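Local coordinates for protein CD180 antigen (Mus musculus, PDB 3T6Q) that may cooperate with MD-1 and TLR4 in the innate response of B cells to bacterial lipopolysaccharide, leading to NF-kappa-B activation, at residues 10-13 / 14-18; 46-49 / 50-54; 213-216 / 217-221; 171-174 / 175-178. All coordinates share one frame; numbering follows the deposited sequence.

Contact 1: 10-13 / 14-18; sequences EKEV and NKTYN. With NAG (2-acetamido-2-deoxy-beta-D-glucopyranose), chain P.
Glu12 and Thr16 face each other as a hydrogen-bonded antiparallel pair, Glu10 and Tyr17 as a non-hydrogen-bonded one, and the register slips by one residue between them. This is the beta hairpin of strands 9-12 and 16-18 at the N-terminal end of the leucine-rich-repeat solenoid, with a classic bulge on each side. In the first bulge Lys11 and Glu12 both face Thr16, whose carbonyl O accepts from Lys11 N at 2.9 Å and from Glu12 N. In the second, Glu12 O takes Lys15 N at 2.8 Å and Thr16 N at 2.9 Å, which closes the turn.

The Tyr17 ring and the Glu10 side chain run side by side in the same direction, carboxylate and ring planes 61° apart. Glu10 CG stands opposite its own backbone N (chi1 176°) and the chain stays extended, bringing CB to 3.5 Å from Tyr17 CE1 and the carboxylate to the phenol. Leu31, Pro32 and Thr35 also pack on this tyrosine. Around Thr16, CG2 rests 3.8 Å from Lys11 CB. Glu12 and the extended Lys15 also lie alongside each other, joined by a salt bridge of 3.5 Å between Glu12 OE2 and Lys15 NZ.

At the turn Asn14 carries an N-acetylglucosamine through ND2, and Val13 CG1 borders the sugar's acetamido nitrogen. The tyrosine hydroxyl ties turn to strand: Tyr17 OH accepts from Asn14 N and donates to the anti lone pair of Glu10 OE1 at 2.7 Å.

Contact 2: 46-49 / 50-54; sequences PTIQ and NTTFS. With NAG (2-acetamido-2-deoxy-beta-D-glucopyranose), chain R.
An N-glycosylation sequon, Asn50-Thr51-Thr52, forms the turn that follows strand 47-48 in the first leucine-rich repeat, and Gln49 and Thr52 hold that turn together. Thr52 N donates to Gln49 O at 3.0 Å, from above the carbonyl plane (47° out of it). In return Thr52 OG1 accepts from Gln49 N at 2.9 Å; the hydroxyl sits beside its own backbone N (chi1 -53°), which turns it back to the strand end. Water 1 lies 2.8 Å from the same Thr52 OG1.

The Gln49 side chain bends at chi2 and crosses that of Thr52 at about a right angle, while its OE1 accepts in plane, on a lone pair, from Thr47 OG1 at 2.8 Å. On the buried side Ile48 CD1 meets the edge of the Phe53 ring at CE1, 4.1 Å away, and Thr52 CG2 sits over the centre of one ring face. The ring of Phe77, in the next repeat, meets that of Phe53 with planes about 10° apart.

Asn50 ND2 is bonded to C1 of N-acetylglucosamine, whose acetamido group approaches Thr51 CG2; the sugar is also hydrogen-bonded to Gln78. The sequon's hydroxyl residue thus serves in the folded turn as an acceptor for backbone N-H, with the glycan directed away from the hydrophobic side.

Contact 3: 213-216 / 217-221; sequences QNLL and VIFKG
Leu215 and Phe219, one helical turn apart, lie on the buried side of this short helix: Leu215 CB lies 4.1 Å from Phe219 CE2, and Phe219 CD2 comes within 3.2 Å of Leu215 O. The same carbonyl receives Phe219 N at 3.0 Å. Beside its backbone N (chi1 -70°), Phe219 CG sets the ring back over the preceding turn. Val247 packs on Leu215, and the Phe248 ring meets that of Phe219 with planes at about 70°.

Helix 215-221 follows strand 203-208 and precedes strand 226-231 along the chain within the leucine-rich-repeat solenoid, and Asn214 is its N-cap. Asn214 OD1 accepts from Val217 N in a weak capping bond of 3.3 Å. The amide and the valine side chain cross at about a right angle, with Asn214 CG 3.6 Å from Val217 CG2. Leu215 N, also in the first turn, donates to the carboxylate of Glu241.

The exposed side is looser. Leu216 and Lys220 are held mainly through the backbone, by Lys220 N to Leu216 O at 3.0 Å, while their side chains approach only to 4.4 Å, between Leu216 CD2 and Lys220 CE.

Contact 4: 171-174 / 175-178; sequences EDMS and SLQQ
Glu171 O, in the last turn of helix 170-174, receives both Ser174 OG and Ser175 N; a type I beta turn, Ser174 to Gln177, follows near the end of the sixth leucine-rich repeat of the solenoid. The hydroxyl bond is 3.0 Å, from Ser174 OG to Glu171 O, and the amide bond is 3.2 Å, from Ser175 N to Glu171 O; both donors come from the same face of the carbonyl plane. Ser174 OG can bend back to that carbonyl because it lies between its own backbone N and carbonyl carbon (chi1 63°).

One residue on, Asp172 O is gripped by the next serine: Ser175 OG donates at 2.7 Å, tilted 20° from the carbonyl plane, and Ser175 N adds a weak bond. Ser175 OG also bonds to Leu146 N of the preceding repeat, which links the helix end to its neighbour. The Asp172 carboxylate turns the other way and accepts from Ser169 N through OD2.

Met173 O takes Leu176 N at 3.1 Å. The methionine, bent at chi2 and chi3, brings its methyl CE to 3.8 Å from Leu176 CD1, the buried apolar contact here; Leu146 packs on the same leucine.

Ser174 O closes the turn by accepting Gln177 N at 3.1 Å. On this exposed side chi1 of 61° turns the otherwise extended Gln177 side chain over Ser174, with CG 3.1 Å from Ser174 O and OE1 3.4 Å from Ser174 CB.

How the contacts relate
Along the chain the order is contact 1, contact 2, contact 4, contact 3, all on the N-terminal part of one curved leucine-rich-repeat solenoid. Contact 1 is the hairpin that begins the long run of strands, its strand 16-18 pairing with 37-39. Contact 2 lies in the first repeat, about 21 Å away between centres, on strand 47-48, an outer strand of the short parallel sheet 47-48, 71-72, 95-96. Contacts 4 and 3, on helices 170-174 and 215-221, have centres about 20 Å apart. Contacts 1 and 3 are farthest separated, about 49 Å between centres. None touches another: they are separate local features of the solenoid, a hairpin, a glycosylated turn, a helix end and a helix start, and contacts 1 and 2 each carry a glycan.

Contact 1: 10-13 / 14-18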
# COMPACT_ATOMS: atom_id res chain seq x y z
N GLU A 10 -23.06 -24.79 -7.94
CA GLU A 10 -22.62 -26.08 -7.46
C GLU A 10 -21.69 -26.71 -8.49
O GLU A 10 -22.15 -27.26 -9.48
CB GLU A 10 -23.80 -26.99 -7.20
CG GLU A 10 -23.38 -28.39 -6.79
CD GLU A 10 -24.56 -29.25 -6.41
OE1 GLU A 10 -24.88 -29.30 -5.21
OE2 GLU A 10 -25.16 -29.86 -7.33
N LYS A 11 -20.39 -26.62 -8.25
CA LYS A 11 -19.44 -27.19 -9.17
C LYS A 11 -19.32 -28.69 -8.95
O LYS A 11 -19.32 -29.44 -9.90
CB LYS A 11 -18.09 -26.50 -9.07
CG LYS A 11 -18.16 -25.04 -9.52
CD LYS A 11 -16.82 -24.35 -9.37
CE LYS A 11 -16.01 -24.47 -10.64
NZ LYS A 11 -14.58 -24.15 -10.36
N GLU A 12 -19.21 -29.12 -7.69
CA GLU A 12 -19.25 -30.55 -7.34
C GLU A 12 -20.25 -30.76 -6.23
O GLU A 12 -20.07 -30.22 -5.14
CB GLU A 12 -17.91 -31.03 -6.81
CG GLU A 12 -16.93 -31.54 -7.84
CD GLU A 12 -15.70 -32.14 -7.17
OE1 GLU A 12 -14.62 -31.51 -7.23
OE2 GLU A 12 -15.83 -33.23 -6.57
N VAL A 13 -21.29 -31.55 -6.51
CA VAL A 13 -22.34 -31.87 -5.55
C VAL A 13 -21.75 -32.11 -4.17
O VAL A 13 -20.84 -32.94 -4.01
CB VAL A 13 -23.16 -33.13 -5.98
CG1 VAL A 13 -24.33 -33.34 -5.03
CG2 VAL A 13 -23.64 -33.01 -7.42
N ASN A 14 -22.26 -31.37 -3.18
CA ASN A 14 -21.86 -31.51 -1.78
C ASN A 14 -20.41 -31.13 -1.44
O ASN A 14 -20.01 -31.19 -0.27
CB ASN A 14 -22.14 -32.93 -1.26
CG ASN A 14 -23.62 -33.24 -1.21
OD1 ASN A 14 -24.44 -32.38 -0.87
ND2 ASN A 14 -23.98 -34.49 -1.53
N LYS A 15 -19.62 -30.74 -2.44
CA LYS A 15 -18.19 -30.58 -2.25
C LYS A 15 -17.62 -29.20 -2.59
O LYS A 15 -16.83 -28.65 -1.81
CB LYS A 15 -17.44 -31.66 -3.06
CG LYS A 15 -15.95 -31.69 -2.79
CD LYS A 15 -15.28 -32.81 -3.57
CE LYS A 15 -13.77 -32.63 -3.59
NZ LYS A 15 -13.12 -33.71 -4.37
N THR A 16 -18.03 -28.64 -3.73
CA THR A 16 -17.37 -27.43 -4.28
C THR A 16 -18.37 -26.42 -4.76
O THR A 16 -19.17 -26.71 -5.64
CB THR A 16 -16.46 -27.77 -5.45
OG1 THR A 16 -15.44 -28.64 -4.97
CG2 THR A 16 -15.79 -26.51 -6.05
N TYR A 17 -18.32 -25.22 -4.18
CA TYR A 17 -19.28 -24.18 -4.48
C TYR A 17 -18.56 -22.89 -4.85
O TYR A 17 -17.58 -22.50 -4.19
CB TYR A 17 -20.28 -23.98 -3.32
CG TYR A 17 -21.18 -25.19 -3.19
CD1 TYR A 17 -22.40 -25.26 -3.89
CD2 TYR A 17 -20.78 -26.30 -2.43
CE1 TYR A 17 -23.20 -26.39 -3.81
CE2 TYR A 17 -21.57 -27.43 -2.35
CZ TYR A 17 -22.77 -27.47 -3.03
OH TYR A 17 -23.54 -28.61 -2.95
N ASN A 18 -19.01 -22.29 -5.96
CA ASN A 18 -18.55 -20.98 -6.37
C ASN A 18 -19.62 -19.92 -6.11
O ASN A 18 -20.63 -19.87 -6.80
CB ASN A 18 -18.18 -20.99 -7.85
CG ASN A 18 -17.54 -19.70 -8.30
OD1 ASN A 18 -17.98 -18.61 -7.95
ND2 ASN A 18 -16.46 -19.82 -9.03
C1 NAG P . -25.35 -34.97 -1.54
C2 NAG P . -25.24 -36.42 -2.02
C3 NAG P . -26.52 -37.20 -1.77
C4 NAG P . -27.07 -36.99 -0.36
C5 NAG P . -27.12 -35.51 0.00
C6 NAG P . -27.45 -35.33 1.48
C7 NAG P . -23.81 -36.99 -3.92
C8 NAG P . -23.67 -37.03 -5.42
N2 NAG P . -24.95 -36.51 -3.44
O3 NAG P . -26.27 -38.58 -1.96
O4 NAG P . -28.37 -37.54 -0.34
O5 NAG P . -25.87 -34.89 -0.22
O6 NAG P . -28.61 -34.55 1.60
O7 NAG P . -22.88 -37.38 -3.20

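Contact 2: 46-49 / 50-54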
# COMPACT_ATOMS: atom_id res chain seq x y z
N PRO A 46 -17.31 -7.16 5.97
CA PRO A 46 -16.49 -6.11 6.58
C PRO A 46 -15.75 -6.62 7.81
O PRO A 46 -14.59 -6.23 8.04
CB PRO A 46 -17.54 -5.02 6.92
CG PRO A 46 -18.56 -5.19 5.87
CD PRO A 46 -18.68 -6.69 5.68
N THR A 47 -16.36 -7.52 8.58
CA THR A 47 -15.61 -8.18 9.67
C THR A 47 -15.89 -9.66 9.56
O THR A 47 -16.97 -10.05 9.15
CB THR A 47 -16.09 -7.73 11.08
OG1 THR A 47 -17.43 -8.17 11.27
CG2 THR A 47 -16.04 -6.19 11.27
N ILE A 48 -14.90 -10.49 9.87
CA ILE A 48 -15.12 -11.92 9.99
C ILE A 48 -14.68 -12.25 11.42
O ILE A 48 -13.80 -11.56 12.03
CB ILE A 48 -14.40 -12.75 8.87
CG1 ILE A 48 -12.86 -12.48 8.87
CG2 ILE A 48 -15.00 -12.40 7.51
CD1 ILE A 48 -12.09 -13.30 7.82
N GLN A 49 -15.31 -13.27 11.98
CA GLN A 49 -15.17 -13.51 13.41
C GLN A 49 -15.59 -14.98 13.68
O GLN A 49 -15.90 -15.71 12.73
CB GLN A 49 -16.07 -12.51 14.19
CG GLN A 49 -17.57 -12.59 13.88
CD GLN A 49 -18.01 -11.62 12.82
OE1 GLN A 49 -17.40 -10.56 12.64
NE2 GLN A 49 -19.07 -11.97 12.12
N ASN A 50 -15.62 -15.39 14.94
CA ASN A 50 -15.83 -16.80 15.32
C ASN A 50 -17.08 -17.43 14.78
O ASN A 50 -17.11 -18.63 14.54
CB ASN A 50 -15.71 -16.99 16.84
CG ASN A 50 -16.89 -16.38 17.60
OD1 ASN A 50 -17.41 -15.32 17.25
ND2 ASN A 50 -17.33 -17.08 18.66
N THR A 51 -18.11 -16.63 14.51
CA THR A 51 -19.37 -17.14 13.98
C THR A 51 -19.47 -17.22 12.44
O THR A 51 -20.43 -17.80 11.90
CB THR A 51 -20.53 -16.27 14.47
OG1 THR A 51 -20.20 -14.90 14.21
CG2 THR A 51 -20.75 -16.44 15.99
N THR A 52 -18.52 -16.63 11.73
CA THR A 52 -18.68 -16.50 10.28
C THR A 52 -18.65 -17.84 9.55
O THR A 52 -19.47 -18.10 8.65
CB THR A 52 -17.56 -15.60 9.72
OG1 THR A 52 -17.55 -14.36 10.45
CG2 THR A 52 -17.79 -15.38 8.21
N PHE A 53 -17.71 -18.71 9.94
CA PHE A 53 -17.47 -19.96 9.17
C PHE A 53 -17.72 -21.24 10.00
O PHE A 53 -17.46 -22.35 9.52
CB PHE A 53 -16.00 -19.97 8.64
CG PHE A 53 -15.63 -18.77 7.76
CD1 PHE A 53 -14.69 -17.84 8.20
CD2 PHE A 53 -16.21 -18.59 6.51
CE1 PHE A 53 -14.36 -16.75 7.42
CE2 PHE A 53 -15.88 -17.47 5.70
CZ PHE A 53 -14.95 -16.56 6.16
N SER A 54 -18.18 -21.09 11.25
CA SER A 54 -18.09 -22.20 12.22
C SER A 54 -18.82 -23.49 11.83
O SER A 54 -18.41 -24.56 12.28
CB SER A 54 -18.47 -21.75 13.65
OG SER A 54 -19.78 -21.25 13.65
C1 NAG R . -18.43 -16.63 19.49
C2 NAG R . -19.26 -17.81 20.04
C3 NAG R . -20.21 -17.32 21.16
C4 NAG R . -19.56 -16.33 22.14
C5 NAG R . -18.91 -15.23 21.32
C6 NAG R . -18.29 -14.08 22.12
C7 NAG R . -19.39 -19.60 18.33
C8 NAG R . -20.16 -20.27 17.24
N2 NAG R . -19.93 -18.54 18.97
O3 NAG R . -20.61 -18.43 21.91
O4 NAG R . -20.53 -15.83 23.04
O5 NAG R . -17.90 -15.84 20.56
O6 NAG R . -17.17 -14.57 22.80
O7 NAG R . -18.28 -20.08 18.60
O HOH W 1 -19.30 -12.65 9.09

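Contact 3: 213-216 / 217-221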
# COMPACT_ATOMS: atom_id res chain seq x y z
N GLN A 213 17.65 -3.48 -10.67
CA GLN A 213 18.37 -2.45 -11.41
C GLN A 213 19.89 -2.57 -11.22
O GLN A 213 20.65 -1.82 -11.86
CB GLN A 213 17.86 -1.04 -11.00
CG GLN A 213 16.36 -0.82 -11.29
CD GLN A 213 16.00 -0.90 -12.78
OE1 GLN A 213 16.38 -0.02 -13.57
NE2 GLN A 213 15.25 -1.95 -13.17
N ASN A 214 20.33 -3.51 -10.37
CA ASN A 214 21.77 -3.62 -10.09
C ASN A 214 22.29 -5.05 -10.02
O ASN A 214 22.48 -5.60 -8.93
CB ASN A 214 22.20 -2.77 -8.87
CG ASN A 214 23.70 -2.41 -8.89
OD1 ASN A 214 24.55 -3.17 -9.41
ND2 ASN A 214 24.04 -1.26 -8.31
N LEU A 215 22.50 -5.64 -11.20
CA LEU A 215 22.92 -7.02 -11.31
C LEU A 215 24.26 -7.26 -10.57
O LEU A 215 24.43 -8.28 -9.93
CB LEU A 215 23.06 -7.41 -12.78
CG LEU A 215 21.78 -7.72 -13.57
CD1 LEU A 215 22.11 -8.05 -15.03
CD2 LEU A 215 21.05 -8.89 -12.92
N LEU A 216 25.17 -6.29 -10.63
CA LEU A 216 26.51 -6.42 -10.03
C LEU A 216 26.36 -6.71 -8.54
O LEU A 216 26.99 -7.64 -8.02
CB LEU A 216 27.32 -5.13 -10.24
CG LEU A 216 28.84 -5.02 -10.46
CD1 LEU A 216 29.29 -3.64 -10.01
CD2 LEU A 216 29.57 -6.06 -9.67
N VAL A 217 25.47 -5.95 -7.87
CA VAL A 217 25.17 -6.08 -6.45
C VAL A 217 24.65 -7.46 -6.10
O VAL A 217 25.06 -8.02 -5.08
CB VAL A 217 24.17 -4.99 -5.96
CG1 VAL A 217 23.39 -5.42 -4.72
CG2 VAL A 217 24.90 -3.69 -5.69
N ILE A 218 23.76 -8.00 -6.95
CA ILE A 218 23.17 -9.30 -6.71
C ILE A 218 24.23 -10.42 -6.78
O ILE A 218 24.32 -11.27 -5.89
CB ILE A 218 22.02 -9.64 -7.75
CG1 ILE A 218 20.86 -8.64 -7.69
CG2 ILE A 218 21.48 -11.04 -7.54
CD1 ILE A 218 20.18 -8.44 -6.34
N PHE A 219 24.98 -10.47 -7.88
CA PHE A 219 26.01 -11.50 -8.04
C PHE A 219 27.04 -11.44 -6.90
O PHE A 219 27.37 -12.46 -6.31
CB PHE A 219 26.70 -11.42 -9.41
CG PHE A 219 25.81 -11.84 -10.58
CD1 PHE A 219 25.37 -13.14 -10.70
CD2 PHE A 219 25.42 -10.89 -11.53
CE1 PHE A 219 24.53 -13.51 -11.76
CE2 PHE A 219 24.59 -11.25 -12.59
CZ PHE A 219 24.17 -12.57 -12.71
N LYS A 220 27.52 -10.25 -6.59
CA LYS A 220 28.44 -10.12 -5.46
C LYS A 220 27.82 -10.58 -4.12
O LYS A 220 28.44 -11.33 -3.35
CB LYS A 220 29.00 -8.69 -5.42
CG LYS A 220 29.87 -8.39 -4.20
CD LYS A 220 30.23 -6.90 -4.21
CE LYS A 220 30.90 -6.52 -5.53
NZ LYS A 220 31.50 -5.15 -5.45
N GLY A 221 26.58 -10.16 -3.86
CA GLY A 221 25.89 -10.50 -2.62
C GLY A 221 25.59 -11.98 -2.48
O GLY A 221 25.55 -12.49 -1.38

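Contact 4: 171-174 / 175-178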
# COMPACT_ATOMS: atom_id res chain seq x y z
N GLU A 171 21.24 -11.18 9.35
CA GLU A 171 20.13 -11.47 10.27
C GLU A 171 18.87 -11.90 9.55
O GLU A 171 18.24 -12.90 9.93
CB GLU A 171 19.83 -10.23 11.09
CG GLU A 171 19.45 -10.52 12.52
CD GLU A 171 19.92 -9.43 13.45
OE1 GLU A 171 19.43 -8.28 13.31
OE2 GLU A 171 20.77 -9.72 14.32
N ASP A 172 18.52 -11.16 8.50
CA ASP A 172 17.39 -11.54 7.61
C ASP A 172 17.55 -12.96 7.12
O ASP A 172 16.62 -13.77 7.20
CB ASP A 172 17.34 -10.63 6.37
CG ASP A 172 17.03 -9.17 6.70
OD1 ASP A 172 16.47 -8.93 7.80
OD2 ASP A 172 17.33 -8.26 5.85
N MET A 173 18.72 -13.24 6.55
CA MET A 173 18.99 -14.56 5.97
C MET A 173 19.02 -15.66 7.03
O MET A 173 18.55 -16.76 6.77
CB MET A 173 20.29 -14.54 5.13
CG MET A 173 20.30 -13.55 3.96
SD MET A 173 18.83 -13.69 2.89
CE MET A 173 18.87 -15.42 2.50
N SER A 174 19.53 -15.38 8.24
CA SER A 174 19.54 -16.45 9.26
C SER A 174 18.14 -16.82 9.75
O SER A 174 17.92 -17.94 10.18
CB SER A 174 20.49 -16.12 10.42
OG SER A 174 20.06 -14.97 11.08
N SER A 175 17.17 -15.91 9.63
CA SER A 175 15.78 -16.24 9.99
C SER A 175 15.16 -17.35 9.12
O SER A 175 14.15 -17.95 9.50
CB SER A 175 14.90 -14.97 10.02
OG SER A 175 14.52 -14.56 8.71
N LEU A 176 15.79 -17.65 7.97
CA LEU A 176 15.37 -18.73 7.04
C LEU A 176 16.16 -20.03 7.17
O LEU A 176 15.89 -20.97 6.43
CB LEU A 176 15.56 -18.30 5.58
CG LEU A 176 15.05 -17.00 5.01
CD1 LEU A 176 15.54 -16.84 3.58
CD2 LEU A 176 13.53 -16.98 5.05
N GLN A 177 17.17 -20.08 8.05
CA GLN A 177 18.10 -21.25 8.07
C GLN A 177 17.43 -22.64 8.24
O GLN A 177 17.87 -23.63 7.64
CB GLN A 177 19.28 -21.05 9.06
CG GLN A 177 18.84 -20.87 10.50
CD GLN A 177 19.96 -20.50 11.46
OE1 GLN A 177 20.52 -19.40 11.39
NE2 GLN A 177 20.27 -21.41 12.38
N GLN A 178 16.36 -22.72 9.03
CA GLN A 178 15.66 -24.00 9.23
C GLN A 178 14.88 -24.52 8.02
O GLN A 178 14.59 -25.73 7.92
CB GLN A 178 14.77 -23.94 10.48
CG GLN A 178 15.40 -24.57 11.72
CD GLN A 178 16.90 -24.32 11.83
OE1 GLN A 178 17.35 -23.18 11.92
NE2 GLN A 178 17.68 -25.40 11.79